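Local coordinates for protein transcriptional regulator KdgR (Pseudomonas aeruginosa, PDB 5Y6I) that probably binds DNA as a transcription factor of the IclR family, pairing a helix-turn-helix domain with a GAF-like C-terminal domain, at residues 112-124 / 141-155. Sequence-based numbering, arbitrary orientation.
Sequences CFLAVWGNRGATV and GSVLPLLGSSTGLVF
W117 lays CE3 of its indole over one face of the F155 ring, toward the rim, 3.8 Å from CG of F155. The two side chains run past one another in opposite senses, and the ring planes are inclined at 54°. With CG anti to the backbone N (chi1 -177°), the W117 side chain keeps its six-membered ring beside both F155 and L146, whose CD1 meets the indole edge at CH2 (3.5 Å), while CA of G121 lies against one indole face. The F155 ring also reaches A122, where CE2 packs 3.6 Å from CB, and its edge turns to the backbone of A115. One helical turn earlier, T151 divides its branches: CG2 rests on the methyl groups of A115 and A122, and OG1 faces the edge of the F113 ring at CE1 and CZ. CD1 of L144 fills in between F113 CE1 and V124 CG2.

Along the outer side of the hairpin the connection is polar. N of V124 donates to O of S142 (2.7 Å), and L144 N donates to A122 O (3.1 Å). G141 N donates to V124 O, and T123 and V143 form a single beta bridge; the loop 141-144 runs antiparallel to strand 121-128, the outermost strand of the sheet within this chain. S149 then N-caps the helix, its OG accepting from G152 N and donating to P145 O.

Within the GAF-like domain, helix 150-158 thus packs on the sheet through strands 111-118 and 121-128, and also touches strands 209-217 and 223-232. Helix 162-171 covers W117 and L146, helix 93-108 borders C112, L114 and V116, and V131 of the second subunit packs on W117.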
ATOM      1  N   CYS A 112      22.934   3.803 -12.865  1.00 75.64           N
ATOM      2  CA  CYS A 112      21.592   3.297 -12.580  1.00 73.52           C
ATOM      3  C   CYS A 112      20.724   4.446 -12.090  1.00 68.55           C
ATOM      4  O   CYS A 112      21.219   5.360 -11.420  1.00 68.84           O
ATOM      5  CB  CYS A 112      21.601   2.192 -11.519  1.00 70.92           C
ATOM      6  SG  CYS A 112      22.841   0.906 -11.806  1.00 72.31           S
ATOM      7  N   PHE A 113      19.437   4.410 -12.442  1.00 63.46           N
ATOM      8  CA  PHE A 113      18.518   5.465 -12.031  1.00 67.09           C
ATOM      9  C   PHE A 113      17.159   4.890 -11.638  1.00 73.00           C
ATOM     10  O   PHE A 113      16.786   3.774 -12.021  1.00 70.20           O
ATOM     11  CB  PHE A 113      18.353   6.550 -13.118  1.00 64.12           C
ATOM     12  CG  PHE A 113      17.874   6.047 -14.475  1.00 67.28           C
ATOM     13  CD1 PHE A 113      16.544   6.188 -14.857  1.00 62.99           C
ATOM     14  CD2 PHE A 113      18.777   5.543 -15.407  1.00 68.98           C
ATOM     15  CE1 PHE A 113      16.120   5.769 -16.137  1.00 66.30           C
ATOM     16  CE2 PHE A 113      18.367   5.127 -16.676  1.00 68.08           C
ATOM     17  CZ  PHE A 113      17.044   5.236 -17.042  1.00 70.38           C
ATOM     18  N   LEU A 114      16.438   5.659 -10.827  1.00 72.01           N
ATOM     19  CA  LEU A 114      15.080   5.318 -10.424  1.00 69.70           C
ATOM     20  C   LEU A 114      14.123   6.348 -11.013  1.00 66.47           C
ATOM     21  O   LEU A 114      14.366   7.559 -10.922  1.00 60.84           O
ATOM     22  CB  LEU A 114      14.941   5.273  -8.902  1.00 65.28           C
ATOM     23  CG  LEU A 114      13.682   4.586  -8.349  1.00 59.23           C
ATOM     24  CD1 LEU A 114      13.769   3.070  -8.509  1.00 52.66           C
ATOM     25  CD2 LEU A 114      13.493   4.944  -6.888  1.00 57.56           C
ATOM     26  N   ALA A 115      13.059   5.859 -11.637  1.00 65.66           N
ATOM     27  CA  ALA A 115      12.007   6.703 -12.170  1.00 65.19           C
ATOM     28  C   ALA A 115      10.675   6.275 -11.581  1.00 66.16           C
ATOM     29  O   ALA A 115      10.454   5.092 -11.306  1.00 63.41           O
ATOM     30  CB  ALA A 115      11.941   6.624 -13.686  1.00 69.43           C
ATOM     31  N   VAL A 116       9.798   7.259 -11.381  1.00 66.61           N
ATOM     32  CA  VAL A 116       8.412   7.038 -10.983  1.00 63.38           C
ATOM     33  C   VAL A 116       7.504   7.677 -12.025  1.00 71.37           C
ATOM     34  O   VAL A 116       7.953   8.411 -12.903  1.00 81.10           O
ATOM     35  CB  VAL A 116       8.105   7.610  -9.589  1.00 62.46           C
ATOM     36  CG1 VAL A 116       9.099   7.051  -8.531  1.00 54.17           C
ATOM     37  CG2 VAL A 116       8.129   9.149  -9.651  1.00 60.39           C
ATOM     38  N   TRP A 117       6.208   7.401 -11.907  1.00 72.40           N
ATOM     39  CA  TRP A 117       5.224   7.843 -12.893  1.00 71.35           C
ATOM     40  C   TRP A 117       4.576   9.144 -12.432  1.00 70.03           C
ATOM     41  O   TRP A 117       3.931   9.189 -11.378  1.00 71.72           O
ATOM     42  CB  TRP A 117       4.178   6.753 -13.129  1.00 58.98           C
ATOM     43  CG  TRP A 117       3.161   7.076 -14.162  1.00 67.21           C
ATOM     44  CD1 TRP A 117       1.869   7.511 -13.957  1.00 68.71           C
ATOM     45  CD2 TRP A 117       3.350   7.051 -15.580  1.00 69.89           C
ATOM     46  NE1 TRP A 117       1.237   7.703 -15.161  1.00 74.13           N
ATOM     47  CE2 TRP A 117       2.122   7.434 -16.174  1.00 76.76           C
ATOM     48  CE3 TRP A 117       4.418   6.705 -16.405  1.00 60.04           C
ATOM     49  CZ2 TRP A 117       1.948   7.493 -17.556  1.00 76.91           C
ATOM     50  CZ3 TRP A 117       4.242   6.765 -17.782  1.00 65.85           C
ATOM     51  CH2 TRP A 117       3.020   7.164 -18.341  1.00 78.08           C
ATOM     52  N   GLY A 118       4.768  10.208 -13.212  1.00 61.39           N
ATOM     53  CA  GLY A 118       4.246  11.510 -12.884  1.00 60.64           C
ATOM     54  C   GLY A 118       3.298  11.995 -13.962  1.00 64.13           C
ATOM     55  O   GLY A 118       3.067  11.329 -14.969  1.00 67.51           O
ATOM     56  N   ASN A 119       2.760  13.187 -13.775  1.00 64.87           N
ATOM     57  CA  ASN A 119       1.837  13.739 -14.748  1.00 69.03           C
ATOM     58  C   ASN A 119       2.337  13.772 -16.192  1.00 79.39           C
ATOM     59  O   ASN A 119       1.554  13.991 -17.096  1.00 80.53           O
ATOM     60  CB  ASN A 119       1.405  15.124 -14.339  1.00 70.86           C
ATOM     61  CG  ASN A 119       2.553  16.059 -14.225  1.00 74.54           C
ATOM     62  OD1 ASN A 119       3.690  15.653 -14.348  1.00 74.95           O
ATOM     63  ND2 ASN A 119       2.266  17.317 -13.988  1.00 68.63           N
ATOM     64  N   ARG A 120       3.623  13.576 -16.423  1.00 75.69           N
ATOM     65  CA  ARG A 120       4.124  13.565 -17.785  1.00 76.28           C
ATOM     66  C   ARG A 120       4.790  12.285 -18.142  1.00 82.06           C
ATOM     67  O   ARG A 120       5.467  12.226 -19.142  1.00 87.67           O
ATOM     68  CB  ARG A 120       5.112  14.683 -18.039  1.00 85.78           C
ATOM     69  CG  ARG A 120       4.600  16.067 -17.722  1.00101.59           C
ATOM     70  CD  ARG A 120       3.619  16.574 -18.757  1.00118.53           C
ATOM     71  NE  ARG A 120       2.879  17.728 -18.255  1.00135.83           N
ATOM     72  CZ  ARG A 120       1.554  17.802 -18.196  1.00147.10           C
ATOM     73  NH1 ARG A 120       0.815  16.787 -18.612  1.00148.79           N
ATOM     74  NH2 ARG A 120       0.968  18.888 -17.715  1.00147.19           N
ATOM     75  N   GLY A 121       4.622  11.254 -17.336  1.00 77.22           N
ATOM     76  CA  GLY A 121       5.232   9.984 -17.640  1.00 69.73           C
ATOM     77  C   GLY A 121       6.462   9.710 -16.827  1.00 71.45           C
ATOM     78  O   GLY A 121       6.641  10.248 -15.766  1.00 75.37           O
ATOM     79  N   ALA A 122       7.325   8.872 -17.354  1.00 69.87           N
ATOM     80  CA  ALA A 122       8.529   8.504 -16.658  1.00 62.88           C
ATOM     81  C   ALA A 122       9.295   9.726 -16.272  1.00 67.55           C
ATOM     82  O   ALA A 122       9.616  10.555 -17.082  1.00 74.04           O
ATOM     83  CB  ALA A 122       9.374   7.605 -17.509  1.00 60.09           C
ATOM     84  N   THR A 123       9.569   9.834 -14.995  1.00 66.04           N
ATOM     85  CA  THR A 123      10.286  10.980 -14.464  1.00 71.18           C
ATOM     86  C   THR A 123      11.428  10.461 -13.601  1.00 68.80           C
ATOM     87  O   THR A 123      11.190   9.722 -12.637  1.00 70.33           O
ATOM     88  CB  THR A 123       9.344  11.866 -13.653  1.00 73.99           C
ATOM     89  OG1 THR A 123       8.200  12.180 -14.444  1.00 79.56           O
ATOM     90  CG2 THR A 123      10.020  13.140 -13.262  1.00 78.78           C
ATOM     91  N   VAL A 124      12.659  10.823 -13.961  1.00 67.09           N
ATOM     92  CA  VAL A 124      13.836  10.360 -13.233  1.00 67.94           C
ATOM     93  C   VAL A 124      13.977  11.184 -11.958  1.00 69.91           C
ATOM     94  O   VAL A 124      14.101  12.412 -12.013  1.00 75.63           O
ATOM     95  CB  VAL A 124      15.093  10.455 -14.106  1.00 72.82           C
ATOM     96  CG1 VAL A 124      16.355  10.098 -13.298  1.00 70.82           C
ATOM     97  CG2 VAL A 124      14.937   9.572 -15.358  1.00 68.04           C
ATOM     98  N   GLY A 141      15.163  14.666 -12.551  1.00 67.57           N
ATOM     99  CA  GLY A 141      14.275  15.613 -13.188  1.00 69.04           C
ATOM    100  C   GLY A 141      14.071  15.391 -14.672  1.00 75.52           C
ATOM    101  O   GLY A 141      13.236  16.076 -15.273  1.00 89.70           O
ATOM    102  N   SER A 142      14.802  14.468 -15.285  1.00 70.50           N
ATOM    103  CA  SER A 142      14.575  14.178 -16.690  1.00 69.46           C
ATOM    104  C   SER A 142      13.287  13.392 -16.833  1.00 75.61           C
ATOM    105  O   SER A 142      12.991  12.517 -16.018  1.00 65.55           O
ATOM    106  CB  SER A 142      15.745  13.387 -17.276  1.00 63.09           C
ATOM    107  OG  SER A 142      16.835  14.249 -17.616  1.00 71.13           O
ATOM    108  N   VAL A 143      12.502  13.745 -17.845  1.00 80.55           N
ATOM    109  CA  VAL A 143      11.314  12.995 -18.247  1.00 80.78           C
ATOM    110  C   VAL A 143      11.665  12.246 -19.527  1.00 80.90           C
ATOM    111  O   VAL A 143      12.087  12.863 -20.507  1.00 77.04           O
ATOM    112  CB  VAL A 143      10.099  13.913 -18.476  1.00 75.52           C
ATOM    113  CG1 VAL A 143       8.882  13.086 -18.850  1.00 71.04           C
ATOM    114  CG2 VAL A 143       9.820  14.760 -17.239  1.00 71.66           C
ATOM    115  N   LEU A 144      11.490  10.909 -19.525  1.00 83.52           N
ATOM    116  CA  LEU A 144      11.857  10.084 -20.672  1.00 81.12           C
ATOM    117  C   LEU A 144      10.629   9.790 -21.536  1.00 81.81           C
ATOM    118  O   LEU A 144       9.488   9.933 -21.084  1.00 70.73           O
ATOM    119  CB  LEU A 144      12.509   8.784 -20.181  1.00 81.24           C
ATOM    120  CG  LEU A 144      13.516   8.886 -19.025  1.00 82.13           C
ATOM    121  CD1 LEU A 144      13.981   7.529 -18.554  1.00 77.74           C
ATOM    122  CD2 LEU A 144      14.713   9.730 -19.451  1.00 87.61           C
ATOM    123  N   PRO A 145      10.808   9.378 -22.793  1.00 82.46           N
ATOM    124  CA  PRO A 145       9.637   9.141 -23.646  1.00 86.80           C
ATOM    125  C   PRO A 145       8.934   7.850 -23.272  1.00 84.05           C
ATOM    126  O   PRO A 145       9.540   6.928 -22.722  1.00 83.29           O
ATOM    127  CB  PRO A 145      10.230   9.061 -25.058  1.00 86.93           C
ATOM    128  CG  PRO A 145      11.619   8.577 -24.864  1.00 84.97           C
ATOM    129  CD  PRO A 145      12.070   9.115 -23.510  1.00 84.30           C
ATOM    130  N   LEU A 146       7.629   7.789 -23.575  1.00 79.86           N
ATOM    131  CA  LEU A 146       6.883   6.586 -23.221  1.00 79.45           C
ATOM    132  C   LEU A 146       7.304   5.405 -24.084  1.00 78.34           C
ATOM    133  O   LEU A 146       7.515   4.303 -23.568  1.00 75.00           O
ATOM    134  CB  LEU A 146       5.371   6.813 -23.342  1.00 80.57           C
ATOM    135  CG  LEU A 146       4.519   5.653 -22.818  1.00 75.81           C
ATOM    136  CD1 LEU A 146       4.254   5.744 -21.329  1.00 74.20           C
ATOM    137  CD2 LEU A 146       3.235   5.550 -23.551  1.00 81.75           C
ATOM    138  N   LEU A 147       7.437   5.607 -25.391  1.00 84.97           N
ATOM    139  CA  LEU A 147       7.787   4.515 -26.285  1.00 88.88           C
ATOM    140  C   LEU A 147       9.224   4.532 -26.775  1.00 85.57           C
ATOM    141  O   LEU A 147       9.625   3.584 -27.456  1.00 84.07           O
ATOM    142  CB  LEU A 147       6.864   4.487 -27.500  1.00 99.04           C
ATOM    143  CG  LEU A 147       5.398   4.249 -27.188  1.00106.68           C
ATOM    144  CD1 LEU A 147       4.634   5.553 -27.307  1.00112.00           C
ATOM    145  CD2 LEU A 147       4.874   3.199 -28.131  1.00112.07           C
ATOM    146  N   GLY A 148      10.004   5.564 -26.451  1.00 82.18           N
ATOM    147  CA  GLY A 148      11.351   5.683 -26.970  1.00 86.17           C
ATOM    148  C   GLY A 148      12.436   5.293 -25.991  1.00 90.29           C
ATOM    149  O   GLY A 148      13.603   5.200 -26.386  1.00 94.27           O
ATOM    150  N   SER A 149      12.078   5.053 -24.724  1.00 86.27           N
ATOM    151  CA  SER A 149      13.041   4.675 -23.697  1.00 82.75           C
ATOM    152  C   SER A 149      12.673   3.330 -23.077  1.00 80.87           C
ATOM    153  O   SER A 149      11.544   2.857 -23.198  1.00 89.34           O
ATOM    154  CB  SER A 149      13.142   5.745 -22.596  1.00 81.80           C
ATOM    155  OG  SER A 149      11.889   5.992 -21.995  1.00 82.21           O
ATOM    156  N   SER A 150      13.646   2.714 -22.401  1.00 76.00           N
ATOM    157  CA  SER A 150      13.395   1.433 -21.744  1.00 74.83           C
ATOM    158  C   SER A 150      12.583   1.626 -20.478  1.00 75.32           C
ATOM    159  O   SER A 150      11.781   0.765 -20.105  1.00 70.49           O
ATOM    160  CB  SER A 150      14.719   0.747 -21.419  1.00 74.29           C
ATOM    161  OG  SER A 150      15.563   1.622 -20.683  1.00 67.68           O
ATOM    162  N   THR A 151      12.797   2.750 -19.803  1.00 75.96           N
ATOM    163  CA  THR A 151      12.002   3.117 -18.644  1.00 70.16           C
ATOM    164  C   THR A 151      10.539   3.325 -19.022  1.00 79.86           C
ATOM    165  O   THR A 151       9.626   2.916 -18.289  1.00 82.45           O
ATOM    166  CB  THR A 151      12.596   4.387 -18.046  1.00 70.83           C
ATOM    167  OG1 THR A 151      14.018   4.228 -17.903  1.00 76.45           O
ATOM    168  CG2 THR A 151      11.998   4.686 -16.720  1.00 75.90           C
ATOM    169  N   GLY A 152      10.293   3.963 -20.168  1.00 79.84           N
ATOM    170  CA  GLY A 152       8.929   4.206 -20.591  1.00 77.27           C
ATOM    171  C   GLY A 152       8.220   2.946 -21.028  1.00 85.39           C
ATOM    172  O   GLY A 152       6.999   2.829 -20.870  1.00 82.98           O
ATOM    173  N   LEU A 153       8.965   1.979 -21.572  1.00 86.46           N
ATOM    174  CA  LEU A 153       8.326   0.747 -22.029  1.00 85.58           C
ATOM    175  C   LEU A 153       7.893  -0.129 -20.857  1.00 78.92           C
ATOM    176  O   LEU A 153       6.818  -0.737 -20.902  1.00 75.31           O
ATOM    177  CB  LEU A 153       9.248  -0.026 -22.975  1.00 83.21           C
ATOM    178  CG  LEU A 153       9.572   0.668 -24.305  1.00 93.35           C
ATOM    179  CD1 LEU A 153       9.803  -0.328 -25.433  1.00 99.89           C
ATOM    180  CD2 LEU A 153       8.468   1.613 -24.695  1.00 92.41           C
ATOM    181  N   VAL A 154       8.704  -0.209 -19.799  1.00 73.72           N
ATOM    182  CA  VAL A 154       8.290  -0.995 -18.641  1.00 72.51           C
ATOM    183  C   VAL A 154       7.017  -0.412 -18.041  1.00 71.99           C
ATOM    184  O   VAL A 154       6.052  -1.135 -17.778  1.00 72.44           O
ATOM    185  CB  VAL A 154       9.409  -1.087 -17.593  1.00 71.04           C
ATOM    186  CG1 VAL A 154       8.869  -1.862 -16.346  1.00 62.88           C
ATOM    187  CG2 VAL A 154      10.649  -1.755 -18.177  1.00 63.89           C
ATOM    188  N   PHE A 155       6.984   0.906 -17.842  1.00 68.64           N
ATOM    189  CA  PHE A 155       5.752   1.568 -17.424  1.00 62.00           C
ATOM    190  C   PHE A 155       4.565   1.143 -18.302  1.00 71.64           C
ATOM    191  O   PHE A 155       3.578   0.585 -17.808  1.00 80.85           O
ATOM    192  CB  PHE A 155       5.951   3.093 -17.445  1.00 62.70           C
ATOM    193  CG  PHE A 155       6.664   3.652 -16.208  1.00 74.54           C
ATOM    194  CD1 PHE A 155       6.207   3.374 -14.933  1.00 75.52           C
ATOM    195  CD2 PHE A 155       7.790   4.461 -16.335  1.00 86.19           C
ATOM    196  CE1 PHE A 155       6.845   3.893 -13.806  1.00 79.02           C
ATOM    197  CE2 PHE A 155       8.445   4.979 -15.205  1.00 85.77           C
ATOM    198  CZ  PHE A 155       7.960   4.693 -13.941  1.00 83.59           C
TER